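Local atomic coordinates of glycosyl hydrolase family 2, TIM barrel domain protein (Faecalibacterium prausnitzii A2-165, PDB entry 6ED2), a protein that probably hydrolyses beta-glucuronides, as a family 2 glycoside hydrolase of a human gut bacterium. Residues Y315-R321 with I347-R353; P530-Y536 with V574-W580; L561-H565 with L614-R618. All blocks are in the same frame, centred on the assembly; numbering follows the deposited sequence.

Contact 1: Y315-R321 with I347-R353; sequences YLRGFGR and IGANCFR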
loop_
_atom_site.group_PDB
_atom_site.type_symbol
_atom_site.label_atom_id
_atom_site.label_comp_id
_atom_site.label_asym_id
_atom_site.label_seq_id
_atom_site.Cartn_x
_atom_site.Cartn_y
_atom_site.Cartn_z
ATOM N N TYR A 315 -19.899 -2.556 31.397
ATOM C CA TYR A 315 -20.234 -2.715 29.989
ATOM C C TYR A 315 -18.984 -3.210 29.267
ATOM O O TYR A 315 -17.966 -2.510 29.230
ATOM C CB TYR A 315 -20.748 -1.400 29.394
ATOM C CG TYR A 315 -21.134 -1.533 27.944
ATOM C CD1 TYR A 315 -22.424 -1.933 27.575
ATOM C CD2 TYR A 315 -20.203 -1.304 26.932
ATOM C CE1 TYR A 315 -22.775 -2.089 26.222
ATOM C CE2 TYR A 315 -20.542 -1.450 25.590
ATOM C CZ TYR A 315 -21.825 -1.842 25.241
ATOM O OH TYR A 315 -22.146 -1.980 23.905
ATOM N N LEU A 316 -19.052 -4.423 28.723
ATOM C CA LEU A 316 -17.880 -5.053 28.135
ATOM C C LEU A 316 -17.577 -4.415 26.782
ATOM O O LEU A 316 -18.481 -4.203 25.965
ATOM C CB LEU A 316 -18.110 -6.561 27.971
ATOM C CG LEU A 316 -18.665 -7.389 29.152
ATOM C CD1 LEU A 316 -18.806 -8.885 28.801
ATOM C CD2 LEU A 316 -17.822 -7.238 30.415
ATOM N N ARG A 317 -16.304 -4.096 26.552
ATOM C CA ARG A 317 -15.843 -3.563 25.272
ATOM C C ARG A 317 -14.460 -4.133 24.998
ATOM O O ARG A 317 -13.608 -4.177 25.896
ATOM C CB ARG A 317 -15.801 -2.022 25.264
ATOM C CG ARG A 317 -14.734 -1.414 26.176
ATOM C CD ARG A 317 -15.170 -0.072 26.730
ATOM N NE ARG A 317 -16.210 -0.244 27.737
ATOM C CZ ARG A 317 -16.748 0.747 28.442
ATOM N NH1 ARG A 317 -16.341 1.998 28.256
ATOM N NH2 ARG A 317 -17.695 0.484 29.339
ATOM N N GLY A 318 -14.246 -4.581 23.765
ATOM C CA GLY A 318 -12.981 -5.191 23.422
ATOM C C GLY A 318 -13.048 -6.025 22.170
ATOM O O GLY A 318 -13.675 -5.621 21.186
ATOM N N PHE A 319 -12.438 -7.208 22.195
ATOM C CA PHE A 319 -12.125 -7.890 20.951
ATOM C C PHE A 319 -12.386 -9.380 21.046
ATOM O O PHE A 319 -12.266 -9.990 22.112
ATOM C CB PHE A 319 -10.646 -7.700 20.555
ATOM C CG PHE A 319 -10.213 -6.276 20.499
ATOM C CD1 PHE A 319 -10.418 -5.521 19.344
ATOM C CD2 PHE A 319 -9.591 -5.686 21.597
ATOM C CE1 PHE A 319 -10.014 -4.198 19.281
ATOM C CE2 PHE A 319 -9.188 -4.347 21.561
ATOM C CZ PHE A 319 -9.401 -3.601 20.408
ATOM N N GLY A 320 -12.706 -9.966 19.897
ATOM C CA GLY A 320 -12.259 -11.311 19.625
ATOM C C GLY A 320 -10.823 -11.244 19.114
ATOM O O GLY A 320 -10.473 -10.403 18.287
ATOM N N ARG A 321 -9.987 -12.135 19.632
ATOM C CA ARG A 321 -8.576 -12.163 19.322
ATOM C C ARG A 321 -8.221 -13.420 18.533
ATOM O O ARG A 321 -9.086 -14.213 18.124
ATOM C CB ARG A 321 -7.774 -12.067 20.619
ATOM C CG ARG A 321 -7.826 -10.686 21.278
ATOM C CD ARG A 321 -6.889 -10.627 22.485
ATOM N NE ARG A 321 -5.544 -10.989 22.051
ATOM C CZ ARG A 321 -4.646 -10.117 21.615
ATOM N NH1 ARG A 321 -4.940 -8.822 21.601
ATOM N NH2 ARG A 321 -3.468 -10.542 21.182
ATOM N N ILE A 347 -6.542 1.682 23.496
ATOM C CA ILE A 347 -7.836 1.852 22.840
ATOM C C ILE A 347 -9.020 1.867 23.804
ATOM O O ILE A 347 -10.127 2.242 23.397
ATOM C CB ILE A 347 -8.002 0.766 21.762
ATOM C CG1 ILE A 347 -8.983 1.237 20.688
ATOM C CG2 ILE A 347 -8.399 -0.547 22.390
ATOM C CD1 ILE A 347 -9.009 0.357 19.473
ATOM N N GLY A 348 -8.830 1.515 25.075
ATOM C CA GLY A 348 -9.924 1.543 26.032
ATOM C C GLY A 348 -10.707 0.252 26.159
ATOM O O GLY A 348 -11.794 0.260 26.747
ATOM N N ALA A 349 -10.198 -0.851 25.617
ATOM C CA ALA A 349 -10.831 -2.144 25.809
ATOM C C ALA A 349 -10.753 -2.559 27.277
ATOM O O ALA A 349 -9.813 -2.211 27.994
ATOM C CB ALA A 349 -10.160 -3.188 24.908
ATOM N N ASN A 350 -11.760 -3.299 27.740
ATOM C CA ASN A 350 -11.657 -3.928 29.056
ATOM C C ASN A 350 -11.855 -5.437 28.992
ATOM O O ASN A 350 -11.881 -6.094 30.036
ATOM C CB ASN A 350 -12.641 -3.295 30.051
ATOM C CG ASN A 350 -14.112 -3.467 29.636
ATOM O OD1 ASN A 350 -14.464 -4.384 28.884
ATOM N ND2 ASN A 350 -14.973 -2.577 30.127
ATOM N N CYS A 351 -11.948 -6.015 27.798
ATOM C CA CYS A 351 -12.412 -7.391 27.706
ATOM C C CYS A 351 -11.988 -7.999 26.380
ATOM O O CYS A 351 -11.981 -7.318 25.354
ATOM C CB CYS A 351 -13.946 -7.456 27.849
ATOM S SG CYS A 351 -14.624 -9.140 27.749
ATOM N N PHE A 352 -11.666 -9.293 26.395
ATOM C CA PHE A 352 -11.561 -10.015 25.127
ATOM C C PHE A 352 -11.965 -11.469 25.308
ATOM O O PHE A 352 -11.945 -12.011 26.413
ATOM C CB PHE A 352 -10.148 -9.945 24.502
ATOM C CG PHE A 352 -9.043 -10.508 25.373
ATOM C CD1 PHE A 352 -8.698 -11.847 25.313
ATOM C CD2 PHE A 352 -8.318 -9.678 26.218
ATOM C CE1 PHE A 352 -7.654 -12.354 26.097
ATOM C CE2 PHE A 352 -7.277 -10.181 27.001
ATOM C CZ PHE A 352 -6.957 -11.524 26.945
ATOM N N ARG A 353 -12.302 -12.098 24.189
ATOM C CA ARG A 353 -12.670 -13.503 24.133
ATOM C C ARG A 353 -11.519 -14.276 23.509
ATOM O O ARG A 353 -10.893 -13.799 22.555
ATOM C CB ARG A 353 -13.961 -13.684 23.310
ATOM C CG ARG A 353 -14.337 -15.138 22.975
ATOM C CD ARG A 353 -15.705 -15.255 22.269
ATOM N NE ARG A 353 -15.730 -14.547 20.986
ATOM C CZ ARG A 353 -15.824 -15.143 19.805
ATOM N NH1 ARG A 353 -15.913 -16.461 19.734
ATOM N NH2 ARG A 353 -15.840 -14.419 18.691
#
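Asn350 lays its side-chain amide against the backbone of Tyr315-Arg317. ND2 donates almost straight to Tyr315 O (3.1 Å, 172°), while OD1 accepts from Arg317 N (3.0 Å), which approaches from above the carbonyl plane. Asparagine suits the place because its amide has a donor and an acceptor to meet Tyr315 O and Arg317 N, two residues apart, and its own N bonds to Arg317 O at 2.8 Å. Farther on, Phe319 N donates to Cys351 O and Arg353 N to Phe319 O, the parallel pairing of two strands. Gly318 has no room for a CB, which would strike Cys351 O. Beyond the backbone, the Phe319 ring takes Ile347 CG2 at its edge (CZ to CG2 3.8 Å), whereas Arg321 CD lies over one face of Phe352, 3.6 Å from CD1.

In the second shell, Arg317 has CG between its backbone N and carbonyl carbon (chi1 68°), and its chain curls back to grip Tyr315 O with both NE and NH2. Replacing Arg317 with a leucine would probably leave Tyr315 O with fewer donors and the carbonyls of Trp619, Leu622 and Pro623, which the guanidinium also binds, without that partner. The pair closes a beta-alpha-beta unit: helix 334-347 ends in a Schellman motif at Gly348, Met344 touches Phe319 and Phe352, Trp619 of helix 610-621 touches Ile347 and Ala349, and strand 373-377 continues the sheet beside Cys351 and Phe352.

Contact 2: P530-Y536 with V574-W580; sequences PLIFTEY and VQGELVW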
loop_
_atom_site.group_PDB
_atom_site.type_symbol
_atom_site.label_atom_id
_atom_site.label_comp_id
_atom_site.label_asym_id
_atom_site.label_seq_id
_atom_site.Cartn_x
_atom_site.Cartn_y
_atom_site.Cartn_z
ATOM N N PRO A 530 -28.494 -10.596 29.842
ATOM C CA PRO A 530 -27.653 -9.740 28.986
ATOM C C PRO A 530 -27.411 -10.385 27.630
ATOM O O PRO A 530 -27.371 -11.612 27.486
ATOM C CB PRO A 530 -26.341 -9.605 29.772
ATOM C CG PRO A 530 -26.609 -10.135 31.141
ATOM C CD PRO A 530 -27.780 -11.072 31.037
ATOM N N LEU A 531 -27.285 -9.539 26.622
ATOM C CA LEU A 531 -26.799 -9.944 25.315
ATOM C C LEU A 531 -25.542 -9.140 25.014
ATOM O O LEU A 531 -25.464 -7.950 25.339
ATOM C CB LEU A 531 -27.868 -9.722 24.233
ATOM C CG LEU A 531 -27.593 -10.244 22.816
ATOM C CD1 LEU A 531 -28.911 -10.742 22.142
ATOM C CD2 LEU A 531 -26.915 -9.161 21.976
ATOM N N ILE A 532 -24.544 -9.800 24.430
ATOM C CA ILE A 532 -23.357 -9.119 23.944
ATOM C C ILE A 532 -23.123 -9.535 22.505
ATOM O O ILE A 532 -23.614 -10.569 22.035
ATOM C CB ILE A 532 -22.095 -9.412 24.775
ATOM C CG1 ILE A 532 -21.586 -10.826 24.512
ATOM C CG2 ILE A 532 -22.347 -9.188 26.239
ATOM C CD1 ILE A 532 -20.235 -11.066 25.168
ATOM N N PHE A 533 -22.357 -8.709 21.805
ATOM C CA PHE A 533 -21.888 -9.055 20.476
ATOM C C PHE A 533 -20.446 -9.525 20.573
ATOM O O PHE A 533 -19.597 -8.853 21.168
ATOM C CB PHE A 533 -22.055 -7.875 19.521
ATOM C CG PHE A 533 -23.498 -7.613 19.179
ATOM C CD1 PHE A 533 -24.074 -8.202 18.068
ATOM C CD2 PHE A 533 -24.293 -6.828 20.010
ATOM C CE1 PHE A 533 -25.417 -7.994 17.778
ATOM C CE2 PHE A 533 -25.631 -6.596 19.718
ATOM C CZ PHE A 533 -26.194 -7.186 18.612
ATOM N N THR A 534 -20.190 -10.707 20.045
ATOM C CA THR A 534 -18.854 -11.263 20.064
ATOM C C THR A 534 -18.172 -11.209 18.705
ATOM O O THR A 534 -16.964 -11.456 18.633
ATOM C CB THR A 534 -18.893 -12.715 20.572
ATOM O OG1 THR A 534 -20.036 -13.377 20.016
ATOM C CG2 THR A 534 -18.980 -12.735 22.093
ATOM N N GLU A 535 -18.906 -10.915 17.631
ATOM C CA GLU A 535 -18.285 -10.614 16.346
ATOM C C GLU A 535 -19.147 -9.623 15.587
ATOM O O GLU A 535 -20.379 -9.640 15.686
ATOM C CB GLU A 535 -18.079 -11.852 15.463
ATOM C CG GLU A 535 -17.107 -12.835 16.049
ATOM C CD GLU A 535 -16.730 -13.917 15.102
ATOM O OE1 GLU A 535 -16.907 -13.718 13.874
ATOM O OE2 GLU A 535 -16.239 -14.960 15.594
ATOM N N TYR A 536 -18.468 -8.786 14.806
ATOM C CA TYR A 536 -18.995 -7.836 13.837
ATOM C C TYR A 536 -17.801 -7.055 13.290
ATOM O O TYR A 536 -16.746 -6.974 13.933
ATOM C CB TYR A 536 -20.043 -6.903 14.448
ATOM C CG TYR A 536 -19.554 -5.919 15.502
ATOM C CD1 TYR A 536 -19.422 -4.564 15.196
ATOM C CD2 TYR A 536 -19.255 -6.328 16.794
ATOM C CE1 TYR A 536 -19.000 -3.651 16.141
ATOM C CE2 TYR A 536 -18.846 -5.414 17.763
ATOM C CZ TYR A 536 -18.720 -4.075 17.429
ATOM O OH TYR A 536 -18.310 -3.145 18.372
ATOM N N VAL A 574 -28.319 -4.958 25.522
ATOM C CA VAL A 574 -26.988 -5.138 24.940
ATOM C C VAL A 574 -25.979 -4.626 25.956
ATOM O O VAL A 574 -25.934 -3.430 26.256
ATOM C CB VAL A 574 -26.836 -4.419 23.596
ATOM C CG1 VAL A 574 -25.390 -4.532 23.117
ATOM C CG2 VAL A 574 -27.783 -5.021 22.554
ATOM N N GLN A 575 -25.178 -5.536 26.506
ATOM C CA GLN A 575 -24.291 -5.180 27.606
ATOM C C GLN A 575 -22.822 -5.377 27.266
ATOM O O GLN A 575 -21.973 -5.322 28.164
ATOM C CB GLN A 575 -24.665 -5.983 28.854
ATOM C CG GLN A 575 -26.002 -5.572 29.436
ATOM C CD GLN A 575 -25.958 -4.177 30.026
ATOM O OE1 GLN A 575 -25.029 -3.844 30.755
ATOM N NE2 GLN A 575 -26.966 -3.353 29.717
ATOM N N GLY A 576 -22.496 -5.587 26.001
ATOM C CA GLY A 576 -21.109 -5.737 25.633
ATOM C C GLY A 576 -20.912 -5.753 24.136
ATOM O O GLY A 576 -21.780 -6.239 23.401
ATOM N N GLU A 577 -19.778 -5.217 23.676
ATOM C CA GLU A 577 -19.407 -5.238 22.263
ATOM C C GLU A 577 -17.966 -5.709 22.160
ATOM O O GLU A 577 -17.049 -5.042 22.651
ATOM C CB GLU A 577 -19.584 -3.861 21.611
ATOM C CG GLU A 577 -18.949 -2.718 22.398
ATOM C CD GLU A 577 -19.448 -1.353 21.948
ATOM O OE1 GLU A 577 -20.633 -1.017 22.215
ATOM O OE2 GLU A 577 -18.652 -0.618 21.323
ATOM N N LEU A 578 -17.765 -6.861 21.550
ATOM C CA LEU A 578 -16.430 -7.362 21.275
ATOM C C LEU A 578 -16.368 -7.482 19.766
ATOM O O LEU A 578 -17.107 -8.279 19.171
ATOM C CB LEU A 578 -16.153 -8.695 21.971
ATOM C CG LEU A 578 -16.396 -8.747 23.479
ATOM C CD1 LEU A 578 -16.005 -10.117 24.005
ATOM C CD2 LEU A 578 -15.665 -7.669 24.244
ATOM N N VAL A 579 -15.528 -6.654 19.146
ATOM C CA VAL A 579 -15.519 -6.536 17.694
ATOM C C VAL A 579 -14.579 -7.589 17.134
ATOM O O VAL A 579 -13.635 -8.025 17.800
ATOM C CB VAL A 579 -15.131 -5.099 17.266
ATOM C CG1 VAL A 579 -13.657 -4.805 17.569
ATOM C CG2 VAL A 579 -15.451 -4.849 15.790
ATOM N N TRP A 580 -14.860 -8.037 15.911
ATOM C CA TRP A 580 -13.964 -8.925 15.177
ATOM C C TRP A 580 -13.133 -8.094 14.204
ATOM O O TRP A 580 -13.694 -7.436 13.329
ATOM C CB TRP A 580 -14.773 -9.957 14.409
ATOM C CG TRP A 580 -14.010 -11.154 13.960
ATOM C CD1 TRP A 580 -13.732 -11.512 12.674
ATOM C CD2 TRP A 580 -13.471 -12.178 14.793
ATOM N NE1 TRP A 580 -13.049 -12.701 12.657
ATOM C CE2 TRP A 580 -12.869 -13.127 13.948
ATOM C CE3 TRP A 580 -13.429 -12.379 16.178
ATOM C CZ2 TRP A 580 -12.231 -14.267 14.439
ATOM C CZ3 TRP A 580 -12.790 -13.499 16.664
ATOM C CH2 TRP A 580 -12.202 -14.435 15.794
#
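Leu531 and Val574 begin a parallel strand pairing held by four backbone bonds. Gln575 N donates to Leu531 O (2.7 Å), Phe533 N to Gly576 O, Leu578 N to Phe533 O (2.7 Å), and past the last residue of strand 531-535, Trp580 N to Tyr536 O. Glycine suits position 576 because a CB would run into Ile532 CG2 as it is placed, 3.7 Å from Gly576 CA.

Apolar contacts fill the flank toward helix 508-525. Val574 meets the edge of the Phe533 ring, CG2 coming to 3.9 Å from CE2, and Met519 packs on Leu531, Phe533 and Val574. The two strands, with helix 554-570 between them, form a beta-alpha-beta unit of the TIM barrel, and strand 574-580 also pairs with 312-320, so the last barrel strand meets the first.

Aromatic contacts gather at the C-terminal ends. Tyr536 places CG between its backbone N and carbonyl carbon (chi1 67°), which carries the ring back across Val579. Val579 CG2 sits over the centre of the Tyr536 ring, 3.8 Å from the centroid, a CH-pi contact; tyrosine offers this flat face while its OH reaches His565. The carboxylate of Glu535 lies on one face of the Trp580 indole, planes 10° apart, with Glu535 CD 3.7 Å from Trp580 CD2.

Polar ends are held from outside. Tyr497, Arg353 and a glycerol, probably from the crystallisation liquor, bind the Glu535 carboxylate; Tyr315, Trp619 and Arg618 bind that of Glu577.

Contact 3: L561-H565 with L614-R618; sequences LEMTH and LFRKR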
loop_
_atom_site.group_PDB
_atom_site.type_symbol
_atom_site.label_atom_id
_atom_site.label_comp_id
_atom_site.label_asym_id
_atom_site.label_seq_id
_atom_site.Cartn_x
_atom_site.Cartn_y
_atom_site.Cartn_z
ATOM N N LEU A 561 -19.487 0.653 11.315
ATOM C CA LEU A 561 -19.371 0.629 12.770
ATOM C C LEU A 561 -20.336 1.614 13.415
ATOM O O LEU A 561 -20.946 1.306 14.445
ATOM C CB LEU A 561 -17.933 0.932 13.201
ATOM C CG LEU A 561 -16.892 -0.138 12.848
ATOM C CD1 LEU A 561 -15.438 0.321 13.150
ATOM C CD2 LEU A 561 -17.214 -1.442 13.576
ATOM N N GLU A 562 -20.482 2.804 12.828
ATOM C CA GLU A 562 -21.386 3.792 13.400
ATOM C C GLU A 562 -22.826 3.307 13.333
ATOM O O GLU A 562 -23.591 3.475 14.290
ATOM C CB GLU A 562 -21.233 5.129 12.677
ATOM C CG GLU A 562 -19.867 5.783 12.921
ATOM C CD GLU A 562 -19.825 7.256 12.551
ATOM O OE1 GLU A 562 -20.863 7.790 12.090
ATOM O OE2 GLU A 562 -18.753 7.877 12.734
ATOM N N MET A 563 -23.215 2.708 12.206
ATOM C CA MET A 563 -24.555 2.138 12.121
ATOM C C MET A 563 -24.726 1.025 13.145
ATOM O O MET A 563 -25.698 1.015 13.916
ATOM C CB MET A 563 -24.823 1.622 10.710
ATOM C CG MET A 563 -26.223 1.035 10.551
ATOM S SD MET A 563 -26.341 -0.712 11.039
ATOM C CE MET A 563 -25.456 -1.520 9.723
ATOM N N THR A 564 -23.760 0.095 13.182
ATOM C CA THR A 564 -23.834 -1.049 14.083
ATOM C C THR A 564 -23.957 -0.601 15.535
ATOM O O THR A 564 -24.802 -1.113 16.284
ATOM C CB THR A 564 -22.605 -1.943 13.871
ATOM O OG1 THR A 564 -22.543 -2.342 12.495
ATOM C CG2 THR A 564 -22.676 -3.219 14.726
ATOM N N HIS A 565 -23.168 0.390 15.941
ATOM C CA HIS A 565 -23.207 0.815 17.336
ATOM C C HIS A 565 -24.510 1.528 17.665
ATOM O O HIS A 565 -24.986 1.451 18.803
ATOM C CB HIS A 565 -22.005 1.715 17.651
ATOM C CG HIS A 565 -20.693 0.992 17.618
ATOM N ND1 HIS A 565 -19.514 1.596 17.245
ATOM C CD2 HIS A 565 -20.381 -0.297 17.902
ATOM C CE1 HIS A 565 -18.532 0.715 17.308
ATOM N NE2 HIS A 565 -19.032 -0.443 17.701
ATOM N N LEU A 614 -11.820 5.365 15.918
ATOM C CA LEU A 614 -13.241 5.370 16.249
ATOM C C LEU A 614 -13.486 4.661 17.579
ATOM O O LEU A 614 -14.157 5.199 18.468
ATOM C CB LEU A 614 -14.042 4.731 15.116
ATOM C CG LEU A 614 -15.575 4.689 15.205
ATOM C CD1 LEU A 614 -16.173 4.535 13.806
ATOM C CD2 LEU A 614 -16.028 3.532 16.084
ATOM N N PHE A 615 -12.909 3.467 17.753
ATOM C CA PHE A 615 -13.171 2.710 18.972
ATOM C C PHE A 615 -12.550 3.381 20.183
ATOM O O PHE A 615 -13.142 3.372 21.267
ATOM C CB PHE A 615 -12.660 1.278 18.842
ATOM C CG PHE A 615 -13.638 0.344 18.188
ATOM C CD1 PHE A 615 -14.831 0.008 18.823
ATOM C CD2 PHE A 615 -13.376 -0.188 16.928
ATOM C CE1 PHE A 615 -15.747 -0.860 18.215
ATOM C CE2 PHE A 615 -14.288 -1.064 16.309
ATOM C CZ PHE A 615 -15.469 -1.389 16.956
ATOM N N ARG A 616 -11.358 3.968 20.021
ATOM C CA ARG A 616 -10.699 4.617 21.151
ATOM C C ARG A 616 -11.548 5.760 21.689
ATOM O O ARG A 616 -11.729 5.900 22.904
ATOM C CB ARG A 616 -9.315 5.137 20.742
ATOM C CG ARG A 616 -8.624 5.925 21.834
ATOM C CD ARG A 616 -7.172 6.175 21.503
ATOM N NE ARG A 616 -6.391 6.438 22.707
ATOM C CZ ARG A 616 -5.741 7.579 22.941
ATOM N NH1 ARG A 616 -5.770 8.566 22.049
ATOM N NH2 ARG A 616 -5.058 7.730 24.066
ATOM N N LYS A 617 -12.059 6.606 20.793
ATOM C CA LYS A 617 -12.915 7.696 21.238
ATOM C C LYS A 617 -14.183 7.159 21.889
ATOM O O LYS A 617 -14.605 7.649 22.943
ATOM C CB LYS A 617 -13.255 8.619 20.071
ATOM C CG LYS A 617 -14.263 9.710 20.462
ATOM C CD LYS A 617 -14.402 10.783 19.370
ATOM C CE LYS A 617 -15.656 11.655 19.540
ATOM N NZ LYS A 617 -16.056 12.313 18.244
ATOM N N ARG A 618 -14.799 6.142 21.284
ATOM C CA ARG A 618 -16.031 5.600 21.849
ATOM C C ARG A 618 -15.774 4.913 23.190
ATOM O O ARG A 618 -16.434 5.217 24.192
ATOM C CB ARG A 618 -16.681 4.631 20.855
ATOM C CG ARG A 618 -17.920 3.914 21.397
ATOM C CD ARG A 618 -18.568 3.037 20.316
ATOM N NE ARG A 618 -19.512 2.082 20.880
ATOM C CZ ARG A 618 -20.795 2.356 21.123
ATOM N NH1 ARG A 618 -21.285 3.564 20.847
ATOM N NH2 ARG A 618 -21.591 1.425 21.643
#
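The helical segments Leu561-His565 and Leu614-Arg618 run 36° apart, and their axes come no nearer than 12.3 Å, so long side chains must bridge the gap. Arg618 does so with a chain extended from CG to NE; its CG, opposite the backbone N (chi1 175°), sends the chain straight out to His565. The guanidinium then lies flat on the imidazole, centres 4.2 Å apart and planes 6° from parallel, with NE over the ring centre and Arg618 CD reaching 3.5 Å from His565 ND1. Leu561 O, one helical turn before His565, lies over the opposite face, toward the rim.

The edge of the imidazole is covered too. Leu614 CD2 comes to 4.0 Å from His565 CE1, and Phe615 CE1 to 3.3 Å from the same His565 atom, the two rings meeting obliquely. Next to this pair, Leu561 spreads its branches on Phe615, Leu561 CD1 lying 3.6 Å from Phe615 CE2. Leu614 CD1 touches both Leu561 CB and Glu562 CG, the latter in the aliphatic part of a glutamate at the exposed margin.

Histidine and arginine suit this mixed interface because both offer flat faces for packing and nitrogens for bonding. His565 NE2 is hydrogen-bonded to Tyr536 OH, and Arg618 NH2 makes salt bridges with Glu577 and Asp569, which would help to fix both planes. This is the packing of adjacent outer helices in a TIM barrel, here helix 554-570 against helix 610-621, which follows the last barrel strand.

In the fold
Contacts 1 and 2 lie in one barrel sheet, centres about 9 Å apart, and join where strand 312-320 runs beside 574-580; Leu316 O and Glu577 N stand 2.8 Å apart there. Glu577 ties all three together: OE1 is 2.5 Å from Tyr315 OH of contact 1 and 2.7 Å from Arg618 NH2 of contact 3. Contact 3, about 13 Å from both between centres, joins contact 2 through Tyr536 OH and His565 NE2, 2.9 Å apart. Arg353 of contact 1 bridges to Glu535 of contact 2 near a glycerol probably from the crystallisation liquor, at the C-terminal strand ends, where TIM-barrel enzymes generally have their active sites. The magnesium-binding Thr239 and Glu241 lie elsewhere.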